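Local coordinates for protein predicted metal-dependent hydrolase of the TIM-barrel fold (Lactobacillus casei, PDB 2QPX) that probably acts as a metal-dependent hydrolase of the amidohydrolase type, holding two zinc ions in a TIM-barrel fold, at residues 58-63 with 324-328; 141-147 with 186-190; 222-226 with 366-370; 337-341 with 355-360. All coordinates share one frame; numbering follows the deposited sequence.

Contact 1: residues 58-63 with 324-328; sequences GFLALA and EMYGL
Glu324 opens the helix segment 324-328 against helix 54-66, and its CG lies 3.6 Å from the backbone O of Phe59. The Glu324 side chain bends at chi2 (87°), which brings its OE2 to 3.5 Å from CB of Ala63. The same oxygen forms a salt bridge with Arg30 and a hydrogen bond with Tyr85, so two partners grip this buried charge. Selenomethionine Met325 comes next. CB of Met325 is 3.6 Å from CZ of Phe59, and the two side chains run side by side in the same direction. CG of Met325 is anti to the backbone N (chi1 -176°), and the extended chain beyond it carries SE past the ring. SE of Met325 ends 5.5 Å from the centroid of the Phe59 ring, an oblique Met-aromatic contact. Gly327 offers bare backbone to Leu62, whose CD2 lies 3.5 Å from the C atom of Gly327. A CB at this position would clash with that methyl. Leu328 splits its two methyls: CD1 meets CD1 of Leu62, while CD2 reaches CD1 of Phe59 at 3.7 Å and also covers CA of Gly58. The two helix segments cross at 102°, with axes 9.1 Å apart at closest approach. No hydrogen bond links them. The interface is therefore held by apolar packing and close glycine contacts, and OE2 of its one buried carboxylate is satisfied by Arg30 and Tyr85, outside the two segments.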
loop_
_atom_site.group_PDB
_atom_site.type_symbol
_atom_site.label_atom_id
_atom_site.label_comp_id
_atom_site.label_asym_id
_atom_site.label_seq_id
_atom_site.Cartn_x
_atom_site.Cartn_y
_atom_site.Cartn_z
ATOM N N GLY A 58 -2.379 17.983 17.949
ATOM C CA GLY A 58 -3.836 17.919 17.908
ATOM C C GLY A 58 -4.438 17.824 19.283
ATOM O O GLY A 58 -5.426 18.481 19.571
ATOM N N PHE A 59 -3.850 16.995 20.130
ATOM C CA PHE A 59 -4.351 16.881 21.505
ATOM C C PHE A 59 -4.232 18.200 22.228
ATOM O O PHE A 59 -5.155 18.619 22.934
ATOM C CB PHE A 59 -3.540 15.868 22.332
ATOM C CG PHE A 59 -3.823 14.410 22.036
ATOM C CD1 PHE A 59 -4.660 13.992 21.026
ATOM C CD2 PHE A 59 -3.214 13.459 22.811
ATOM C CE1 PHE A 59 -4.860 12.636 20.787
ATOM C CE2 PHE A 59 -3.415 12.110 22.580
ATOM C CZ PHE A 59 -4.234 11.710 21.566
ATOM N N LEU A 60 -3.101 18.875 22.075
ATOM C CA LEU A 60 -2.919 20.195 22.725
ATOM C C LEU A 60 -3.912 21.207 22.237
ATOM O O LEU A 60 -4.401 22.040 23.017
ATOM C CB LEU A 60 -1.526 20.748 22.443
ATOM C CG LEU A 60 -0.359 20.128 23.148
ATOM C CD1 LEU A 60 0.919 20.967 22.837
ATOM C CD2 LEU A 60 -0.556 19.991 24.675
ATOM N N ALA A 61 -4.206 21.195 20.945
ATOM C CA ALA A 61 -5.146 22.128 20.360
ATOM C C ALA A 61 -6.512 21.928 20.993
ATOM O O ALA A 61 -7.190 22.902 21.344
ATOM C CB ALA A 61 -5.224 21.942 18.805
ATOM N N LEU A 62 -6.928 20.683 21.167
ATOM C CA LEU A 62 -8.225 20.412 21.774
ATOM C C LEU A 62 -8.227 20.777 23.252
ATOM O O LEU A 62 -9.195 21.341 23.722
ATOM C CB LEU A 62 -8.702 18.968 21.563
ATOM C CG LEU A 62 -9.563 18.697 20.314
ATOM C CD1 LEU A 62 -8.651 18.689 19.108
ATOM C CD2 LEU A 62 -10.276 17.380 20.462
ATOM N N ALA A 63 -7.141 20.517 23.958
ATOM C CA ALA A 63 -7.037 20.910 25.359
ATOM C C ALA A 63 -7.234 22.400 25.539
ATOM O O ALA A 63 -7.902 22.852 26.455
ATOM C CB ALA A 63 -5.732 20.457 25.993
ATOM N N GLU A 324 -9.405 14.272 25.146
ATOM C CA GLU A 324 -8.799 14.802 23.907
ATOM C C GLU A 324 -8.607 13.736 22.837
ATOM O O GLU A 324 -8.704 14.041 21.645
ATOM C CB GLU A 324 -7.440 15.451 24.168
ATOM C CG GLU A 324 -7.481 16.712 24.991
ATOM C CD GLU A 324 -7.438 16.512 26.512
ATOM O OE1 GLU A 324 -7.721 15.422 27.027
ATOM O OE2 GLU A 324 -7.208 17.526 27.215
HETATM N N MSE A 325 -8.270 12.515 23.243
HETATM C CA MSE A 325 -8.016 11.491 22.256
HETATM C C MSE A 325 -9.335 11.083 21.611
HETATM O O MSE A 325 -9.377 10.794 20.415
HETATM C CB MSE A 325 -7.298 10.296 22.867
HETATM C CG MSE A 325 -6.895 9.195 21.872
HETATM SE SE MSE A 325 -5.723 7.897 22.657
HETATM C CE MSE A 325 -5.519 6.720 21.088
ATOM N N TYR A 326 -10.414 11.015 22.413
ATOM C CA TYR A 326 -11.723 10.791 21.848
ATOM C C TYR A 326 -12.133 11.927 20.888
ATOM O O TYR A 326 -12.625 11.687 19.751
ATOM C CB TYR A 326 -12.767 10.712 22.969
ATOM C CG TYR A 326 -12.816 9.366 23.707
ATOM C CD1 TYR A 326 -12.016 9.098 24.802
ATOM C CD2 TYR A 326 -13.672 8.352 23.261
ATOM C CE1 TYR A 326 -12.083 7.874 25.443
ATOM C CE2 TYR A 326 -13.760 7.130 23.907
ATOM C CZ TYR A 326 -12.979 6.908 25.000
ATOM O OH TYR A 326 -13.105 5.691 25.614
ATOM N N GLY A 327 -11.976 13.162 21.357
ATOM C CA GLY A 327 -12.342 14.325 20.553
ATOM C C GLY A 327 -11.600 14.411 19.236
ATOM O O GLY A 327 -12.206 14.752 18.205
ATOM N N LEU A 328 -10.294 14.165 19.269
ATOM C CA LEU A 328 -9.507 14.270 18.027
ATOM C C LEU A 328 -9.948 13.246 16.979
ATOM O O LEU A 328 -10.082 13.557 15.800
ATOM C CB LEU A 328 -8.006 14.188 18.270
ATOM C CG LEU A 328 -7.099 14.462 17.059
ATOM C CD1 LEU A 328 -7.375 15.818 16.499
ATOM C CD2 LEU A 328 -5.618 14.330 17.463
#

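Contact 2: residues 141-147 with 186-190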
loop_
_atom_site.group_PDB
_atom_site.type_symbol
_atom_site.label_atom_id
_atom_site.label_comp_id
_atom_site.label_asym_id
_atom_site.label_seq_id
_atom_site.Cartn_x
_atom_site.Cartn_y
_atom_site.Cartn_z
ATOM N N HIS A 141 -6.052 -22.929 37.088
ATOM C CA HIS A 141 -6.143 -24.339 36.651
ATOM C C HIS A 141 -4.798 -24.898 36.252
ATOM O O HIS A 141 -4.019 -24.201 35.610
ATOM C CB HIS A 141 -7.186 -24.471 35.488
ATOM C CG HIS A 141 -8.562 -24.063 35.899
ATOM N ND1 HIS A 141 -9.389 -24.894 36.621
ATOM C CD2 HIS A 141 -9.205 -22.871 35.820
ATOM C CE1 HIS A 141 -10.506 -24.253 36.913
ATOM N NE2 HIS A 141 -10.421 -23.020 36.439
ATOM N N ASP A 142 -4.544 -26.183 36.576
ATOM C CA ASP A 142 -3.244 -26.746 36.227
ATOM C C ASP A 142 -3.241 -27.603 34.968
ATOM O O ASP A 142 -2.181 -28.017 34.538
ATOM C CB ASP A 142 -2.565 -27.461 37.416
ATOM C CG ASP A 142 -3.313 -28.683 37.905
ATOM O OD1 ASP A 142 -4.222 -29.204 37.232
ATOM O OD2 ASP A 142 -2.955 -29.144 39.012
ATOM N N ASN A 143 -4.407 -27.812 34.352
ATOM C CA ASN A 143 -4.515 -28.609 33.126
ATOM C C ASN A 143 -5.466 -27.982 32.112
ATOM O O ASN A 143 -6.409 -27.267 32.487
ATOM C CB ASN A 143 -5.001 -30.034 33.421
ATOM C CG ASN A 143 -6.362 -30.056 34.090
ATOM O OD1 ASN A 143 -7.402 -30.290 33.437
ATOM N ND2 ASN A 143 -6.374 -29.780 35.405
ATOM N N PHE A 144 -5.197 -28.260 30.849
ATOM C CA PHE A 144 -6.004 -27.715 29.751
ATOM C C PHE A 144 -7.498 -27.980 29.898
ATOM O O PHE A 144 -8.324 -27.092 29.676
ATOM C CB PHE A 144 -5.504 -28.258 28.407
ATOM C CG PHE A 144 -6.373 -27.889 27.235
ATOM C CD1 PHE A 144 -7.458 -28.669 26.868
ATOM C CD2 PHE A 144 -6.123 -26.754 26.510
ATOM C CE1 PHE A 144 -8.243 -28.334 25.792
ATOM C CE2 PHE A 144 -6.920 -26.411 25.418
ATOM C CZ PHE A 144 -7.991 -27.202 25.061
ATOM N N ALA A 145 -7.893 -29.202 30.196
ATOM C CA ALA A 145 -9.324 -29.501 30.172
ATOM C C ALA A 145 -10.118 -28.670 31.186
ATOM O O ALA A 145 -11.201 -28.147 30.867
ATOM C CB ALA A 145 -9.549 -31.014 30.424
ATOM N N ALA A 146 -9.593 -28.533 32.395
ATOM C CA ALA A 146 -10.288 -27.765 33.447
ATOM C C ALA A 146 -10.241 -26.277 33.101
ATOM O O ALA A 146 -11.223 -25.561 33.321
ATOM C CB ALA A 146 -9.649 -27.988 34.808
ATOM N N TRP A 147 -9.111 -25.813 32.583
ATOM C CA TRP A 147 -8.993 -24.415 32.138
ATOM C C TRP A 147 -10.005 -24.111 31.022
ATOM O O TRP A 147 -10.758 -23.123 31.081
ATOM C CB TRP A 147 -7.594 -24.132 31.635
ATOM C CG TRP A 147 -7.522 -22.830 30.878
ATOM C CD1 TRP A 147 -7.481 -21.578 31.412
ATOM C CD2 TRP A 147 -7.520 -22.669 29.460
ATOM N NE1 TRP A 147 -7.465 -20.625 30.418
ATOM C CE2 TRP A 147 -7.463 -21.273 29.202
ATOM C CE3 TRP A 147 -7.546 -23.558 28.373
ATOM C CZ2 TRP A 147 -7.476 -20.765 27.930
ATOM C CZ3 TRP A 147 -7.537 -23.056 27.105
ATOM C CH2 TRP A 147 -7.516 -21.653 26.887
ATOM N N ALA A 186 -3.070 -27.605 21.010
ATOM C CA ALA A 186 -3.624 -26.573 21.898
ATOM C C ALA A 186 -3.277 -26.865 23.349
ATOM O O ALA A 186 -2.792 -25.980 24.076
ATOM C CB ALA A 186 -5.137 -26.447 21.713
ATOM N N ALA A 187 -3.441 -28.115 23.770
ATOM C CA ALA A 187 -3.161 -28.523 25.132
ATOM C C ALA A 187 -1.651 -28.479 25.433
ATOM O O ALA A 187 -1.255 -28.066 26.523
ATOM C CB ALA A 187 -3.774 -29.912 25.405
ATOM N N ALA A 188 -0.822 -28.838 24.454
ATOM C CA ALA A 188 0.642 -28.726 24.589
ATOM C C ALA A 188 1.017 -27.232 24.751
ATOM O O ALA A 188 1.903 -26.887 25.535
ATOM C CB ALA A 188 1.347 -29.338 23.414
ATOM N N GLY A 189 0.361 -26.358 23.999
ATOM C CA GLY A 189 0.560 -24.906 24.122
ATOM C C GLY A 189 0.198 -24.397 25.503
ATOM O O GLY A 189 0.951 -23.590 26.112
ATOM N N PHE A 190 -0.929 -24.882 26.025
ATOM C CA PHE A 190 -1.364 -24.556 27.364
ATOM C C PHE A 190 -0.314 -24.992 28.401
ATOM O O PHE A 190 0.064 -24.231 29.291
ATOM C CB PHE A 190 -2.702 -25.180 27.719
ATOM C CG PHE A 190 -3.135 -24.898 29.143
ATOM C CD1 PHE A 190 -3.826 -23.738 29.437
ATOM C CD2 PHE A 190 -2.757 -25.719 30.206
ATOM C CE1 PHE A 190 -4.194 -23.438 30.750
ATOM C CE2 PHE A 190 -3.122 -25.415 31.511
ATOM C CZ PHE A 190 -3.817 -24.259 31.791
#
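Phe190 and Phe144 supply most of the aromatic surface between segments 141-147 and 186-190. Two CH-pi contacts are made. CA of Phe144 stands over one face of the Phe190 ring, 4.1 Å from its centroid, and CB of Ala187 lies over a face of the Phe144 ring, 4.2 Å from its centroid. CB of Phe190 meets the edge of the Phe144 ring. The Phe190 ring also touches Trp147, in an oblique pairing with planes at 33°. CE1 of Phe190 sits over the indole face, 3.4 Å from CG of Trp147. The Phe190 ring reaches the turn before helix 144-156 because chi1 (177°) turns CG away from the backbone N, and His141 O lies at its edge. A leucine here would probably open a gap against CA of Phe144 and cost Trp147 this aromatic contact. No hydrogen bond crosses the contact; two side-chain bonds lie within segment 141-147. Asn143 is the N-cap: its OD1 accepts from Ala146 N at 3.0 Å, and its ND2 donates to Asp142 OD1. The contact joins the start of helix 144-156 to helix 183-196. Leu206 of helix 204-221 packs on Phe144, Trp147 and Phe190, while Met138 of helix 130-138 covers Trp147 and Phe190.

Contact 3: residues 222-226 with 366-370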
loop_
_atom_site.group_PDB
_atom_site.type_symbol
_atom_site.label_atom_id
_atom_site.label_comp_id
_atom_site.label_asym_id
_atom_site.label_seq_id
_atom_site.Cartn_x
_atom_site.Cartn_y
_atom_site.Cartn_z
ATOM N N ASP A 222 -25.097 -13.995 19.504
ATOM C CA ASP A 222 -25.331 -12.995 18.476
ATOM C C ASP A 222 -24.721 -11.642 18.841
ATOM O O ASP A 222 -25.363 -10.604 18.659
ATOM C CB ASP A 222 -26.828 -12.824 18.169
ATOM C CG ASP A 222 -27.072 -12.041 16.894
ATOM O OD1 ASP A 222 -26.221 -12.079 15.945
ATOM O OD2 ASP A 222 -28.100 -11.313 16.848
HETATM N N MSE A 223 -23.456 -11.652 19.284
HETATM C CA MSE A 223 -22.733 -10.413 19.540
HETATM C C MSE A 223 -21.458 -10.390 18.683
HETATM O O MSE A 223 -20.942 -11.458 18.339
HETATM C CB MSE A 223 -22.436 -10.250 21.018
HETATM C CG MSE A 223 -23.675 -10.446 21.864
HETATM SE SE MSE A 223 -23.467 -9.797 23.684
HETATM C CE MSE A 223 -21.977 -10.834 24.295
ATOM N N PRO A 224 -20.955 -9.198 18.330
ATOM C CA PRO A 224 -19.787 -9.156 17.472
ATOM C C PRO A 224 -18.477 -9.583 18.104
ATOM O O PRO A 224 -18.336 -9.521 19.341
ATOM C CB PRO A 224 -19.709 -7.682 17.074
ATOM C CG PRO A 224 -21.097 -7.149 17.315
ATOM C CD PRO A 224 -21.508 -7.840 18.507
ATOM N N LEU A 225 -17.547 -9.980 17.230
ATOM C CA LEU A 225 -16.164 -10.286 17.627
ATOM C C LEU A 225 -15.258 -9.309 16.899
ATOM O O LEU A 225 -15.151 -9.327 15.681
ATOM C CB LEU A 225 -15.765 -11.724 17.275
ATOM C CG LEU A 225 -14.303 -12.121 17.497
ATOM C CD1 LEU A 225 -13.876 -11.918 18.967
ATOM C CD2 LEU A 225 -14.123 -13.600 16.991
ATOM N N GLN A 226 -14.597 -8.480 17.695
ATOM C CA GLN A 226 -13.644 -7.495 17.202
ATOM C C GLN A 226 -12.245 -8.098 17.184
ATOM O O GLN A 226 -11.867 -8.855 18.094
ATOM C CB GLN A 226 -13.603 -6.302 18.146
ATOM C CG GLN A 226 -14.940 -5.665 18.460
ATOM C CD GLN A 226 -14.821 -4.510 19.474
ATOM O OE1 GLN A 226 -13.833 -4.441 20.215
ATOM N NE2 GLN A 226 -15.846 -3.628 19.534
ATOM N N LYS A 366 -27.171 -1.341 15.352
ATOM C CA LYS A 366 -27.771 -2.609 14.957
ATOM C C LYS A 366 -26.874 -3.785 15.346
ATOM O O LYS A 366 -27.331 -4.759 15.929
ATOM C CB LYS A 366 -28.053 -2.625 13.461
ATOM C CG LYS A 366 -28.613 -3.960 13.010
ATOM C CD LYS A 366 -29.407 -3.870 11.753
ATOM C CE LYS A 366 -30.014 -5.244 11.415
ATOM N NZ LYS A 366 -30.807 -5.166 10.164
ATOM N N LEU A 367 -25.588 -3.681 15.019
ATOM C CA LEU A 367 -24.650 -4.758 15.221
ATOM C C LEU A 367 -24.515 -5.157 16.698
ATOM O O LEU A 367 -24.465 -6.339 17.047
ATOM C CB LEU A 367 -23.323 -4.255 14.611
ATOM C CG LEU A 367 -22.197 -5.137 14.267
ATOM C CD1 LEU A 367 -22.710 -6.313 13.477
ATOM C CD2 LEU A 367 -21.160 -4.225 13.529
ATOM N N TYR A 368 -24.505 -4.165 17.588
ATOM C CA TYR A 368 -24.299 -4.376 18.986
ATOM C C TYR A 368 -25.596 -4.337 19.790
ATOM O O TYR A 368 -25.578 -4.421 21.018
ATOM C CB TYR A 368 -23.287 -3.402 19.584
ATOM C CG TYR A 368 -21.867 -3.534 19.041
ATOM C CD1 TYR A 368 -21.434 -2.825 17.939
ATOM C CD2 TYR A 368 -20.955 -4.357 19.670
ATOM C CE1 TYR A 368 -20.132 -2.919 17.466
ATOM C CE2 TYR A 368 -19.649 -4.468 19.201
ATOM C CZ TYR A 368 -19.250 -3.763 18.096
ATOM O OH TYR A 368 -17.954 -3.829 17.638
ATOM N N HIS A 369 -26.720 -4.211 19.089
ATOM C CA HIS A 369 -28.028 -4.240 19.745
ATOM C C HIS A 369 -28.221 -3.072 20.727
ATOM O O HIS A 369 -28.727 -3.254 21.851
ATOM C CB HIS A 369 -28.296 -5.575 20.434
ATOM C CG HIS A 369 -28.073 -6.767 19.561
ATOM N ND1 HIS A 369 -28.877 -7.065 18.479
ATOM C CD2 HIS A 369 -27.106 -7.719 19.583
ATOM C CE1 HIS A 369 -28.426 -8.160 17.884
ATOM N NE2 HIS A 369 -27.359 -8.587 18.549
ATOM N N GLN A 370 -27.773 -1.881 20.302
ATOM C CA GLN A 370 -27.813 -0.687 21.140
ATOM C C GLN A 370 -28.777 0.361 20.583
ATOM O O GLN A 370 -28.615 1.546 20.828
ATOM C CB GLN A 370 -26.414 -0.080 21.308
ATOM C CG GLN A 370 -25.398 -1.097 21.855
ATOM C CD GLN A 370 -25.756 -1.531 23.259
ATOM O OE1 GLN A 370 -25.883 -0.690 24.171
ATOM N NE2 GLN A 370 -25.921 -2.851 23.460
#
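Strand 225-229 of the barrel meets the loop leaving helix 349-367 in a contact that runs from Asp222 and His369, just before the strand, to Gln226, next to a zinc ligand. CG of Pro224 sits over one face of the Tyr368 ring, 3.8 Å from its centroid, in a CH-pi contact. CG of Pro224 also lies 3.8 Å from CG of Leu367. The Gln226 side chain is extended beyond CG, which carries NE2 to the tyrosine hydroxyl. Gln226 NE2 donates to Tyr368 OH over 2.8 Å in a nearly straight bond (174°). The hydroxyl lies close to the amide plane, and that plane stands 81° from the ring. Tyr368 OH also bonds to His17 ND1, while Gln226 OE1 bonds to ND1 of the zinc ligand His18. Gln226 is thus a second-shell residue, which probably fixes the rotation of the His18 ring. A phenylalanine in place of Tyr368 would probably leave His17 ND1 without this partner and the Gln226 amide held mainly through OE1. At the other end both segments leave their helices through Schellman motifs, with positive phi at Asp222 and His369. His369 NE2 donates to Asp222 O over 2.8 Å, with the oxygen in the imidazole plane and met almost in line with its carbonyl bond. OD2 of Asp222 is 3.3 Å from His369 NE2, with carboxylate and ring planes 61° apart. OD1 of Asp222 forms a salt bridge with Lys259.

Contact 4: residues 337-341 with 355-360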
loop_
_atom_site.group_PDB
_atom_site.type_symbol
_atom_site.label_atom_id
_atom_site.label_comp_id
_atom_site.label_asym_id
_atom_site.label_seq_id
_atom_site.Cartn_x
_atom_site.Cartn_y
_atom_site.Cartn_z
ATOM N N LEU A 337 -15.530 12.599 6.596
ATOM C CA LEU A 337 -16.834 12.321 6.030
ATOM C C LEU A 337 -17.313 13.482 5.159
ATOM O O LEU A 337 -17.817 13.262 4.052
ATOM C CB LEU A 337 -17.845 12.060 7.110
ATOM C CG LEU A 337 -17.660 10.826 7.991
ATOM C CD1 LEU A 337 -18.705 10.857 9.131
ATOM C CD2 LEU A 337 -17.763 9.549 7.182
ATOM N N VAL A 338 -17.168 14.712 5.659
ATOM C CA VAL A 338 -17.574 15.875 4.833
ATOM C C VAL A 338 -16.799 15.949 3.532
ATOM O O VAL A 338 -17.386 16.162 2.474
ATOM C CB VAL A 338 -17.393 17.193 5.615
ATOM C CG1 VAL A 338 -17.675 18.446 4.746
ATOM C CG2 VAL A 338 -18.274 17.203 6.859
ATOM N N ALA A 339 -15.478 15.763 3.596
ATOM C CA ALA A 339 -14.618 15.876 2.433
ATOM C C ALA A 339 -14.951 14.780 1.431
ATOM O O ALA A 339 -14.930 15.006 0.245
ATOM C CB ALA A 339 -13.141 15.804 2.831
ATOM N N HIS A 340 -15.297 13.596 1.919
ATOM C CA HIS A 340 -15.592 12.477 1.039
ATOM C C HIS A 340 -16.947 12.638 0.364
ATOM O O HIS A 340 -17.092 12.460 -0.858
ATOM C CB HIS A 340 -15.598 11.166 1.827
ATOM C CG HIS A 340 -15.833 9.958 0.966
ATOM N ND1 HIS A 340 -14.840 9.393 0.187
ATOM C CD2 HIS A 340 -16.963 9.252 0.710
ATOM C CE1 HIS A 340 -15.344 8.355 -0.461
ATOM N NE2 HIS A 340 -16.627 8.241 -0.161
ATOM N N PHE A 341 -17.955 12.892 1.163
ATOM C CA PHE A 341 -19.307 12.884 0.656
ATOM C C PHE A 341 -19.720 14.159 -0.071
ATOM O O PHE A 341 -20.609 14.086 -0.940
ATOM C CB PHE A 341 -20.312 12.565 1.745
ATOM C CG PHE A 341 -20.275 11.123 2.173
ATOM C CD1 PHE A 341 -20.739 10.127 1.339
ATOM C CD2 PHE A 341 -19.710 10.765 3.381
ATOM C CE1 PHE A 341 -20.659 8.787 1.728
ATOM C CE2 PHE A 341 -19.639 9.453 3.776
ATOM C CZ PHE A 341 -20.111 8.461 2.957
ATOM N N TRP A 355 -25.858 7.169 4.449
ATOM C CA TRP A 355 -24.566 6.511 4.625
ATOM C C TRP A 355 -23.779 7.087 5.797
ATOM O O TRP A 355 -23.184 6.331 6.609
ATOM C CB TRP A 355 -23.791 6.565 3.323
ATOM C CG TRP A 355 -24.259 5.568 2.279
ATOM C CD1 TRP A 355 -24.922 4.404 2.502
ATOM C CD2 TRP A 355 -23.987 5.621 0.887
ATOM N NE1 TRP A 355 -25.085 3.715 1.315
ATOM C CE2 TRP A 355 -24.498 4.426 0.313
ATOM C CE3 TRP A 355 -23.328 6.534 0.066
ATOM C CZ2 TRP A 355 -24.425 4.163 -1.043
ATOM C CZ3 TRP A 355 -23.258 6.257 -1.307
ATOM C CH2 TRP A 355 -23.775 5.070 -1.823
ATOM N N ILE A 356 -23.799 8.417 5.940
ATOM C CA ILE A 356 -23.138 9.063 7.088
ATOM C C ILE A 356 -23.753 8.564 8.422
ATOM O O ILE A 356 -23.025 8.223 9.374
ATOM C CB ILE A 356 -23.179 10.627 6.921
ATOM C CG1 ILE A 356 -22.219 11.061 5.822
ATOM C CG2 ILE A 356 -22.919 11.324 8.295
ATOM C CD1 ILE A 356 -22.469 12.496 5.257
ATOM N N ASN A 357 -25.080 8.503 8.495
ATOM C CA ASN A 357 -25.739 7.990 9.662
ATOM C C ASN A 357 -25.320 6.517 9.969
ATOM O O ASN A 357 -25.090 6.162 11.119
ATOM C CB ASN A 357 -27.260 8.090 9.536
ATOM C CG ASN A 357 -27.804 9.453 9.890
ATOM O OD1 ASN A 357 -27.334 10.095 10.820
ATOM N ND2 ASN A 357 -28.866 9.868 9.175
ATOM N N ALA A 358 -25.267 5.688 8.927
ATOM C CA ALA A 358 -24.867 4.286 9.041
ATOM C C ALA A 358 -23.500 4.204 9.712
ATOM O O ALA A 358 -23.293 3.493 10.700
ATOM C CB ALA A 358 -24.855 3.651 7.631
ATOM N N ILE A 359 -22.562 4.960 9.156
ATOM C CA ILE A 359 -21.170 4.879 9.582
ATOM C C ILE A 359 -20.971 5.378 11.030
ATOM O O ILE A 359 -20.264 4.753 11.827
ATOM C CB ILE A 359 -20.284 5.662 8.625
ATOM C CG1 ILE A 359 -20.346 5.072 7.196
ATOM C CG2 ILE A 359 -18.834 5.724 9.109
ATOM C CD1 ILE A 359 -19.739 5.966 6.074
ATOM N N CYS A 360 -21.611 6.516 11.359
ATOM C CA CYS A 360 -21.385 7.164 12.625
ATOM C C CYS A 360 -22.032 6.449 13.831
ATOM O O CYS A 360 -21.475 6.459 14.936
ATOM C CB CYS A 360 -21.811 8.641 12.519
ATOM S SG CYS A 360 -20.688 9.616 11.552
#
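Phe341 and Leu337, one turn apart on helix 323-342, are the two bumps that press on helix 349-367. The Phe341 ring enters a hollow formed by Trp355, Ile356 and Ile359. CD2 of Phe341 lies 3.5 Å from CG1 of Ile356, and these two side chains slide past each other in opposite directions. CE1 of Phe341 meets CE3 of Trp355 at 3.9 Å, where the side chains cross at about a right angle. CD1 of Ile359 comes to the edge of the Phe341 ring, 4.0 Å from CZ of Phe341. CG of Phe341 is anti to its carbonyl carbon (chi1 -72°), which directs the ring across to Ile356. The paired segments belong to two consecutive helices of the TIM-barrel domain. They run roughly antiparallel, at 146°, and their axes are 11.8 Å apart at closest approach, a spacing filled by large side chains. Leu337 fills the next hollow, between Ile356, Ile359 and Cys360. The two methyls of Leu337 fork, and its CD1 lies 3.4 Å from SG of Cys360. The same methyl also faces CG2 of Ile356, whereas CD2 of Leu337 turns to CD1 of Ile359 at 4.2 Å. CD2 of Leu337 also meets the edge of the Phe341 ring, so the two bumps brace each other. Phe301 of helix 297-304 packs on both Leu337 and Ile359. Tyr310 stacks on Trp355, and His57 of a neighbouring subunit meets the same indole edge-to-face.

How the contacts relate
Contact 3 lies nearest the chain centre and is directly tied to the metal site: the Gln226 side chain is about 3 Å from that of the zinc ligand His18 and about 7 Å from a zinc ion. Contact 1 lies across the chain's centre from contact 3; the side chain of Met325 is about 8 Å from a zinc ion and about 5 Å from that of the zinc ligand Asp318. Contact 4 shares helix 323-342 with contact 1 and helix 349-367 with contact 3, at centre-to-centre distances of about 21 Å from each. Contact 2 is remote from the annotated sites, its centre about 44 Å from that of contact 1 and about 30 Å from that of contact 3.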